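Local coordinates for FEZ-1 protein (Fluoribacter gormanii, PDB 5WCK) that probably hydrolyses beta-lactam antibiotics as a monomeric subclass B3 metallo-beta-lactamase with a two-zinc active site, at residues Tyr181-Asn186 with Pro190-Asp195; Gly173-Asn178 with Glu247-Asp252. The protein carries 2 engineered substitutions. One frame throughout, in Å; residues are numbered along the deposited sequence.

Interaction 1 of 2, residues Tyr181-Asn186 with Pro190-Asp195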
ATOM      1  N   TYR A 181       9.913  17.069   3.714  1.00  7.02           N
ATOM      2  CA  TYR A 181      10.904  16.228   3.007  1.00  6.69           C
ATOM      3  C   TYR A 181      11.854  17.160   2.242  1.00  8.21           C
ATOM      4  O   TYR A 181      11.365  18.082   1.685  1.00  9.87           O
ATOM      5  CB  TYR A 181      10.184  15.361   1.972  1.00  7.17           C
ATOM      6  CG  TYR A 181       9.798  13.973   2.414  1.00  6.93           C
ATOM      7  CD1 TYR A 181       9.724  13.637   3.751  1.00  6.27           C
ATOM      8  CD2 TYR A 181       9.516  12.995   1.480  1.00  8.41           C
ATOM      9  CE1 TYR A 181       9.365  12.363   4.144  1.00  5.51           C
ATOM     10  CE2 TYR A 181       9.162  11.715   1.858  1.00  6.85           C
ATOM     11  CZ  TYR A 181       9.094  11.394   3.198  1.00  6.68           C
ATOM     12  OH  TYR A 181       8.760  10.132   3.591  1.00  7.74           O
ATOM     13  N   LYS A 182      13.154  16.858   2.197  1.00  7.10           N
ATOM     14  CA  LYS A 182      14.145  17.681   1.454  1.00  7.30           C
ATOM     15  C   LYS A 182      14.481  16.959   0.143  1.00  6.92           C
ATOM     16  O   LYS A 182      14.934  15.849   0.186  1.00  7.53           O
ATOM     17  CB  LYS A 182      15.373  17.874   2.340  1.00  9.57           C
ATOM     18  CG  LYS A 182      16.538  18.704   1.768  1.00 11.59           C
ATOM     19  CD  LYS A 182      17.843  19.222   2.300  0.50 20.08           C
ATOM     20  CE  LYS A 182      17.564  20.127   3.476  0.50 37.14           C
ATOM     21  NZ  LYS A 182      17.028  21.433   3.028  0.50 66.71           N
ATOM     22  N   LEU A 183      14.241  17.624  -0.986  1.00  7.26           N
ATOM     23  CA  LEU A 183      14.458  16.983  -2.300  1.00  7.45           C
ATOM     24  C   LEU A 183      15.796  17.376  -2.942  1.00  9.01           C
ATOM     25  O   LEU A 183      16.125  16.784  -3.945  1.00 12.51           O
ATOM     26  CB  LEU A 183      13.313  17.427  -3.212  1.00  8.53           C
ATOM     27  CG  LEU A 183      11.921  16.975  -2.772  1.00  7.44           C
ATOM     28  CD1 LEU A 183      10.877  17.522  -3.737  1.00  9.82           C
ATOM     29  CD2 LEU A 183      11.841  15.459  -2.696  1.00  8.76           C
ATOM     30  N   VAL A 184      16.484  18.365  -2.380  1.00  9.22           N
ATOM     31  CA  VAL A 184      17.727  18.891  -2.943  1.00  8.41           C
ATOM     32  C   VAL A 184      18.811  18.701  -1.876  1.00  7.59           C
ATOM     33  O   VAL A 184      18.625  19.185  -0.750  1.00 12.42           O
ATOM     34  CB  VAL A 184      17.598  20.388  -3.282  1.00 14.56           C
ATOM     35  CG1 VAL A 184      18.901  20.954  -3.839  1.00 21.53           C
ATOM     36  CG2 VAL A 184      16.428  20.652  -4.232  1.00 18.10           C
ATOM     37  N   ASP A 185      19.881  18.005  -2.248  1.00 10.22           N
ATOM     38  CA  ASP A 185      21.027  17.763  -1.343  1.00 13.56           C
ATOM     39  C   ASP A 185      20.548  17.137  -0.018  1.00 10.10           C
ATOM     40  O   ASP A 185      20.973  17.524   1.087  1.00 13.13           O
ATOM     41  CB  ASP A 185      21.801  19.069  -1.142  1.00 17.69           C
ATOM     42  CG  ASP A 185      22.445  19.581  -2.420  1.00 17.68           C
ATOM     43  OD1 ASP A 185      22.848  18.748  -3.244  1.00 23.53           O
ATOM     44  OD2 ASP A 185      22.508  20.801  -2.573  1.00 28.53           O
ATOM     45  N   ASN A 186      19.675  16.125  -0.125  1.00  8.46           N
ATOM     46  CA  ASN A 186      19.229  15.386   1.043  1.00  7.47           C
ATOM     47  C   ASN A 186      20.421  14.632   1.643  1.00  6.65           C
ATOM     48  O   ASN A 186      21.109  13.869   0.952  1.00  8.05           O
ATOM     49  CB  ASN A 186      18.086  14.446   0.661  1.00  9.44           C
ATOM     50  CG  ASN A 186      17.414  13.815   1.861  1.00  9.05           C
ATOM     51  OD1 ASN A 186      18.073  13.141   2.655  1.00  8.60           O
ATOM     52  ND2 ASN A 186      16.113  14.026   1.998  1.00  8.77           N
ATOM     53  N   PRO A 190      20.349  10.795  -0.518  1.00  6.63           N
ATOM     54  CA  PRO A 190      20.689  11.691  -1.614  1.00  7.00           C
ATOM     55  C   PRO A 190      19.922  11.458  -2.919  1.00  7.54           C
ATOM     56  O   PRO A 190      19.700  12.418  -3.675  1.00  8.04           O
ATOM     57  CB  PRO A 190      22.187  11.431  -1.839  1.00  7.91           C
ATOM     58  CG  PRO A 190      22.668  10.895  -0.508  1.00 10.02           C
ATOM     59  CD  PRO A 190      21.518  10.130   0.085  1.00  9.26           C
ATOM     60  N   LYS A 191      19.521  10.210  -3.162  1.00  8.60           N
ATOM     61  CA  LYS A 191      18.848   9.892  -4.446  1.00  8.37           C
ATOM     62  C   LYS A 191      17.326  10.081  -4.346  1.00  9.28           C
ATOM     63  O   LYS A 191      16.593   9.639  -5.249  1.00  7.87           O
ATOM     64  CB  LYS A 191      19.174   8.458  -4.861  1.00  9.44           C
ATOM     65  CG  LYS A 191      20.634   8.264  -5.256  1.00 12.58           C
ATOM     66  CD  LYS A 191      20.957   6.922  -5.844  1.00 18.63           C
ATOM     67  CE  LYS A 191      22.397   6.869  -6.313  1.00 32.51           C
ATOM     68  NZ  LYS A 191      22.745   5.531  -6.846  1.00 46.28           N
ATOM     69  N   ILE A 192      16.832  10.733  -3.287  1.00  7.02           N
ATOM     70  CA  ILE A 192      15.378  10.864  -3.094  1.00  6.12           C
ATOM     71  C   ILE A 192      14.704  11.415  -4.363  1.00  7.60           C
ATOM     72  O   ILE A 192      13.691  10.843  -4.778  1.00  6.36           O
ATOM     73  CB  ILE A 192      15.020  11.697  -1.841  1.00  6.09           C
ATOM     74  CG1 ILE A 192      13.502  11.725  -1.599  1.00  6.22           C
ATOM     75  CG2 ILE A 192      15.633  13.093  -1.864  1.00  6.96           C
ATOM     76  CD1 ILE A 192      13.112  12.330  -0.288  1.00  7.06           C
ATOM     77  N   ALA A 193      15.193  12.522  -4.931  1.00  7.24           N
ATOM     78  CA  ALA A 193      14.521  13.135  -6.100  1.00  6.56           C
ATOM     79  C   ALA A 193      14.660  12.220  -7.334  1.00  8.12           C
ATOM     80  O   ALA A 193      13.702  12.037  -8.093  1.00  7.73           O
ATOM     81  CB  ALA A 193      15.039  14.532  -6.364  1.00  8.30           C
ATOM     82  N   GLU A 194      15.823  11.588  -7.519  1.00  7.08           N
ATOM     83  CA  GLU A 194      16.007  10.666  -8.644  0.50  8.36           C
ATOM     84  C   GLU A 194      15.016   9.501  -8.523  1.00  7.03           C
ATOM     85  O   GLU A 194      14.472   9.014  -9.529  1.00  6.48           O
ATOM     86  CB  GLU A 194      17.450  10.170  -8.679  0.50 12.60           C
ATOM     87  CG  GLU A 194      18.452  11.294  -8.902  0.50 13.29           C
ATOM     88  CD  GLU A 194      19.895  10.827  -8.790  0.50 28.16           C
ATOM     89  OE1 GLU A 194      20.210   9.788  -9.406  0.50 26.41           O
ATOM     90  OE2 GLU A 194      20.691  11.479  -8.070  0.50 21.77           O
ATOM     91  N   ASP A 195      14.780   9.062  -7.283  1.00  5.84           N
ATOM     92  CA  ASP A 195      13.871   7.960  -6.987  1.00  5.88           C
ATOM     93  C   ASP A 195      12.419   8.334  -7.333  1.00  6.11           C
ATOM     94  O   ASP A 195      11.724   7.556  -8.001  1.00  6.97           O
ATOM     95  CB  ASP A 195      14.036   7.503  -5.533  1.00  6.23           C
ATOM     96  CG  ASP A 195      15.165   6.496  -5.341  1.00  6.75           C
ATOM     97  OD1 ASP A 195      15.927   6.218  -6.314  1.00  9.19           O
ATOM     98  OD2 ASP A 195      15.288   5.985  -4.211  1.00  7.77           O
TER
HETATM   99  O   HOH W   1      18.853  15.014  -2.689  1.00 14.89           O
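Tyr181 and Ile192 meet where the loop after strand 165-172 of this metallo-beta-lactamase fold turns back onto the start of helix 192-204, and the return illustrates how one branched residue in a helix's first turn can gather contacts from a preceding loop. Ring atom CD2 of Tyr181 lies 4.1 Å from Ile192 CD1, the methyl approaching obliquely; the phenol OH reaches away to the carbonyl of His149, a zinc ligand. Lys182 contributes its backbone carbonyl: O sits 3.5 Å from Ile192 CG2. Next, the Leu183 side chain crosses that of Ile192 at about a right angle, its CD2 4.1 Å from Ile192 CD1, while Leu183 O comes within 3.5 Å of Ala193 CB; Phe253 of helix 239-262 touches both Leu183 and Ala193. Asn186 completes the wrapping. Its CG is anti to the backbone N (chi1 -170°), which swings the amide back over the loop, where ND2 donates to Lys182 O at 2.8 Å, nearly straight (169°), in the carbonyl plane and on a lone pair. Lys182 O lies close to the amide plane, so the bond helps fix the amide's rotation beside Ile192, with Asn186 CB 3.8 Å from Ile192 CG2, while OD1 bonds to Tyr189 N and Thr188 OG1. A water accepts from Asn186 N and donates to Pro190 O, and weakly to Leu183 O. Finally, Pro190 CA rests 3.4 Å from Asn186 O in a CA-H...O contact.

Interaction 2 of 2, residues Gly173-Asn178 with Glu247-Asp252. With SO4 (sulfate ion), chain J.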
ATOM      1  N   GLY A 173       1.613   2.559  -4.009  1.00  6.44           N
ATOM      2  CA  GLY A 173       2.190   2.559  -2.647  1.00  6.24           C
ATOM      3  C   GLY A 173       2.135   3.895  -1.933  1.00  7.79           C
ATOM      4  O   GLY A 173       1.915   3.896  -0.722  1.00  7.52           O
ATOM      5  N   SER A 174       2.455   4.929  -2.711  1.00  5.98           N
ATOM      6  CA  SER A 174       2.487   6.406  -2.493  1.00  6.60           C
ATOM      7  C   SER A 174       3.642   7.025  -3.272  1.00  9.49           C
ATOM      8  O   SER A 174       4.723   6.523  -3.160  1.00  9.15           O
ATOM      9  CB  SER A 174       2.651   6.908  -1.070  1.00  8.12           C
ATOM     10  OG  SER A 174       2.775   8.306  -1.040  1.00  8.28           O
ATOM     11  N   ILE A 175       3.376   8.148  -3.940  1.00  6.58           N
ATOM     12  CA  ILE A 175       4.452   9.002  -4.534  1.00  8.61           C
ATOM     13  C   ILE A 175       4.257  10.433  -3.984  1.00  7.32           C
ATOM     14  O   ILE A 175       4.623  11.377  -4.635  1.00  8.53           O
ATOM     15  CB  ILE A 175       4.599   8.938  -6.062  1.00 10.65           C
ATOM     16  CG1 ILE A 175       3.277   9.197  -6.767  1.00 11.34           C
ATOM     17  CG2 ILE A 175       5.202   7.613  -6.470  1.00 10.13           C
ATOM     18  CD1 ILE A 175       3.502   9.629  -8.179  1.00 17.55           C
ATOM     19  N   GLY A 176       3.672  10.540  -2.794  1.00  6.11           N
ATOM     20  CA  GLY A 176       3.515  11.817  -2.144  1.00  6.58           C
ATOM     21  C   GLY A 176       4.813  12.312  -1.538  1.00  5.80           C
ATOM     22  O   GLY A 176       5.607  11.509  -1.036  1.00  6.91           O
ATOM     23  N   VAL A 177       5.015  13.628  -1.580  1.00  5.59           N
ATOM     24  CA  VAL A 177       6.127  14.266  -0.893  1.00  5.73           C
ATOM     25  C   VAL A 177       5.590  14.759   0.443  1.00  6.99           C
ATOM     26  O   VAL A 177       4.753  15.667   0.452  1.00  8.56           O
ATOM     27  CB  VAL A 177       6.729  15.428  -1.696  1.00  8.36           C
ATOM     28  CG1 VAL A 177       7.896  16.080  -0.963  1.00  9.10           C
ATOM     29  CG2 VAL A 177       7.131  14.994  -3.087  1.00  6.74           C
ATOM     30  N   ASN A 178       6.033  14.174   1.555  1.00  6.59           N
ATOM     31  CA  ASN A 178       5.522  14.584   2.860  1.00  7.59           C
ATOM     32  C   ASN A 178       6.044  15.965   3.222  1.00  6.74           C
ATOM     33  O   ASN A 178       7.135  16.358   2.838  1.00  8.17           O
ATOM     34  CB  ASN A 178       5.884  13.601   3.962  1.00  6.40           C
ATOM     35  CG  ASN A 178       5.018  12.356   3.932  1.00  8.09           C
ATOM     36  OD1 ASN A 178       4.080  12.252   3.129  1.00 10.26           O
ATOM     37  ND2 ASN A 178       5.289  11.416   4.827  1.00 11.21           N
ATOM     38  N   GLU A 247      -0.605  11.457 -12.914  1.00  6.01           N
ATOM     39  CA  GLU A 247      -0.143  12.728 -13.504  1.00  7.44           C
ATOM     40  C   GLU A 247      -0.198  13.870 -12.477  1.00  7.02           C
ATOM     41  O   GLU A 247       0.707  14.682 -12.414  1.00  7.05           O
ATOM     42  CB  GLU A 247      -0.962  13.089 -14.751  1.00  8.99           C
ATOM     43  CG  GLU A 247      -0.513  14.362 -15.426  1.00 15.38           C
ATOM     44  CD  GLU A 247       0.775  14.296 -16.239  1.00 33.44           C
ATOM     45  OE1 GLU A 247       1.317  13.194 -16.403  1.00 29.78           O
ATOM     46  OE2 GLU A 247       1.237  15.359 -16.710  1.00 31.79           O
ATOM     47  N   GLN A 248      -1.247  13.919 -11.653  1.00  7.38           N
ATOM     48  CA  GLN A 248      -1.377  14.939 -10.629  1.00  7.75           C
ATOM     49  C   GLN A 248      -0.229  14.827  -9.611  1.00  6.58           C
ATOM     50  O   GLN A 248       0.348  15.812  -9.227  1.00  7.86           O
ATOM     51  CB  GLN A 248      -2.716  14.839  -9.899  1.00 10.03           C
ATOM     52  CG  GLN A 248      -2.900  15.918  -8.838  1.00 12.63           C
ATOM     53  CD  GLN A 248      -2.965  17.286  -9.470  1.00 24.39           C
ATOM     54  OE1 GLN A 248      -3.761  17.533 -10.379  1.00 25.23           O
ATOM     55  NE2 GLN A 248      -2.098  18.182  -9.020  1.00 22.31           N
ATOM     56  N   LYS A 249       0.069  13.610  -9.143  1.00  5.38           N
ATOM     57  CA  LYS A 249       1.120  13.431  -8.161  1.00  5.68           C
ATOM     58  C   LYS A 249       2.487  13.710  -8.800  1.00  6.34           C
ATOM     59  O   LYS A 249       3.382  14.232  -8.126  1.00  7.33           O
ATOM     60  CB  LYS A 249       1.057  12.056  -7.498  1.00  8.88           C
ATOM     61  CG  LYS A 249      -0.178  11.807  -6.649  1.00  7.00           C
ATOM     62  CD  LYS A 249      -0.504  12.916  -5.644  1.00  7.69           C
ATOM     63  CE  LYS A 249       0.633  13.252  -4.706  1.00 10.44           C
ATOM     64  NZ  LYS A 249       0.255  14.401  -3.840  1.00 15.75           N
ATOM     65  N   ALA A 250       2.656  13.413 -10.098  1.00  6.46           N
ATOM     66  CA  ALA A 250       3.907  13.758 -10.779  1.00  8.02           C
ATOM     67  C   ALA A 250       4.054  15.287 -10.799  1.00  7.22           C
ATOM     68  O   ALA A 250       5.121  15.842 -10.507  1.00  6.75           O
ATOM     69  CB  ALA A 250       3.918  13.174 -12.169  1.00  7.58           C
ATOM     70  N   ASN A 251       2.957  15.989 -11.117  1.00  6.97           N
ATOM     71  CA  ASN A 251       2.976  17.436 -11.151  1.00 10.64           C
ATOM     72  C   ASN A 251       3.246  17.983  -9.738  1.00  9.30           C
ATOM     73  O   ASN A 251       4.021  18.925  -9.584  1.00  9.70           O
ATOM     74  CB  ASN A 251       1.686  17.976 -11.770  1.00  9.41           C
ATOM     75  CG  ASN A 251       1.669  17.804 -13.278  1.00 16.11           C
ATOM     76  OD1 ASN A 251       2.725  17.757 -13.906  1.00 17.08           O
ATOM     77  ND2 ASN A 251       0.483  17.686 -13.860  1.00 16.27           N
ATOM     78  N   ASP A 252       2.620  17.398  -8.705  1.00  6.70           N
ATOM     79  CA  ASP A 252       2.822  17.811  -7.305  1.00  6.14           C
ATOM     80  C   ASP A 252       4.307  17.688  -6.921  1.00  7.08           C
ATOM     81  O   ASP A 252       4.850  18.550  -6.218  1.00  7.83           O
ATOM     82  CB  ASP A 252       1.966  16.993  -6.339  1.00  6.83           C
ATOM     83  CG  ASP A 252       0.465  17.232  -6.433  1.00 10.54           C
ATOM     84  OD1 ASP A 252       0.067  18.235  -7.071  1.00 11.96           O
ATOM     85  OD2 ASP A 252      -0.316  16.382  -5.880  1.00 11.52           O
TER
HETATM   86  S   SO4 J 308      -2.849  12.608  -2.279  0.50 31.15           S
HETATM   87  O1  SO4 J 308      -3.499  12.512  -0.960  0.50 27.26           O
HETATM   88  O2  SO4 J 308      -2.209  11.303  -2.623  0.50 12.58           O
HETATM   89  O3  SO4 J 308      -3.862  12.950  -3.307  0.50 23.65           O
HETATM   90  O4  SO4 J 308      -1.805  13.659  -2.216  0.50 21.21           O
HETATM   91  O   HOH W   2       4.140  13.928  -5.444  1.00  9.20           O
HETATM   92  O   HOH W   3       3.146  15.185  -3.206  1.00  8.89           O
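Ile175 and Lys249 provide the apolar part of this contact, a small example of a loop meeting a helix through a few aliphatic touches and a pair of waters. The two side chains run alongside one another with opposite headings, and Ile175 CD1 ends 3.5 Å from Lys249 CB, at the root of the lysine. CG1 of Ile175 stands between its own backbone N and carbonyl carbon (chi1 53°), and the extended continuation carries CD1 to the helix. Ser199 and Leu203 of helix 192-204 also touch this isoleucine. Further along the lysine, CE passes 4.1 Å from Gly176 CA.

Two waters bridge the segments, one between backbone carbonyls and one between a backbone N-H and the lysine ammonium. The first donates to both Ile175 O (2.7 Å) and Lys249 O; the second accepts from Val177 N and from Lys249 NZ.

Charged interactions gather at the same ammonium. Bends at chi2 and chi3 fold the lysine chain back, bringing NZ to 2.9 Å from Asp252 OD2 in a salt bridge on the anti lone pair of that oxygen. NZ also donates to sulfate O4 at 2.7 Å; the ion, probably from the crystallisation liquor, is also hydrogen-bonded to Tyr245. Asp252 OD1 is held in turn by Gln248 NE2, 2.9 Å away and above the carboxylate plane, so the amide helps fix the carboxylate that pairs with the lysine.

Within the loop, Gly173 O accepts from His71 ND1 and Gly176 O from His149 ND1. Such second-shell carbonyls, probably helping to orient two of the histidine ligands, place this segment at the edge of the dinuclear zinc site of a metallo-beta-lactamase.

Both contacts involve the loop between strand 165-172 and helix 192-204, and the chain passes through the whole of interaction 1 between the two segments of interaction 2. Their centres lie 14 Å apart. Interaction 2 brings the beginning of the loop against helix 239-262, whereas interaction 1 folds its later part onto the helix that follows. Both lie near the zinc site: the side chain of Tyr181 comes within about 6 Å of a zinc ion, and Gly176 within about 8 Å of one. Tyr196 touches both regions, bonding to Gly176 O and packing on Tyr181 and Leu183.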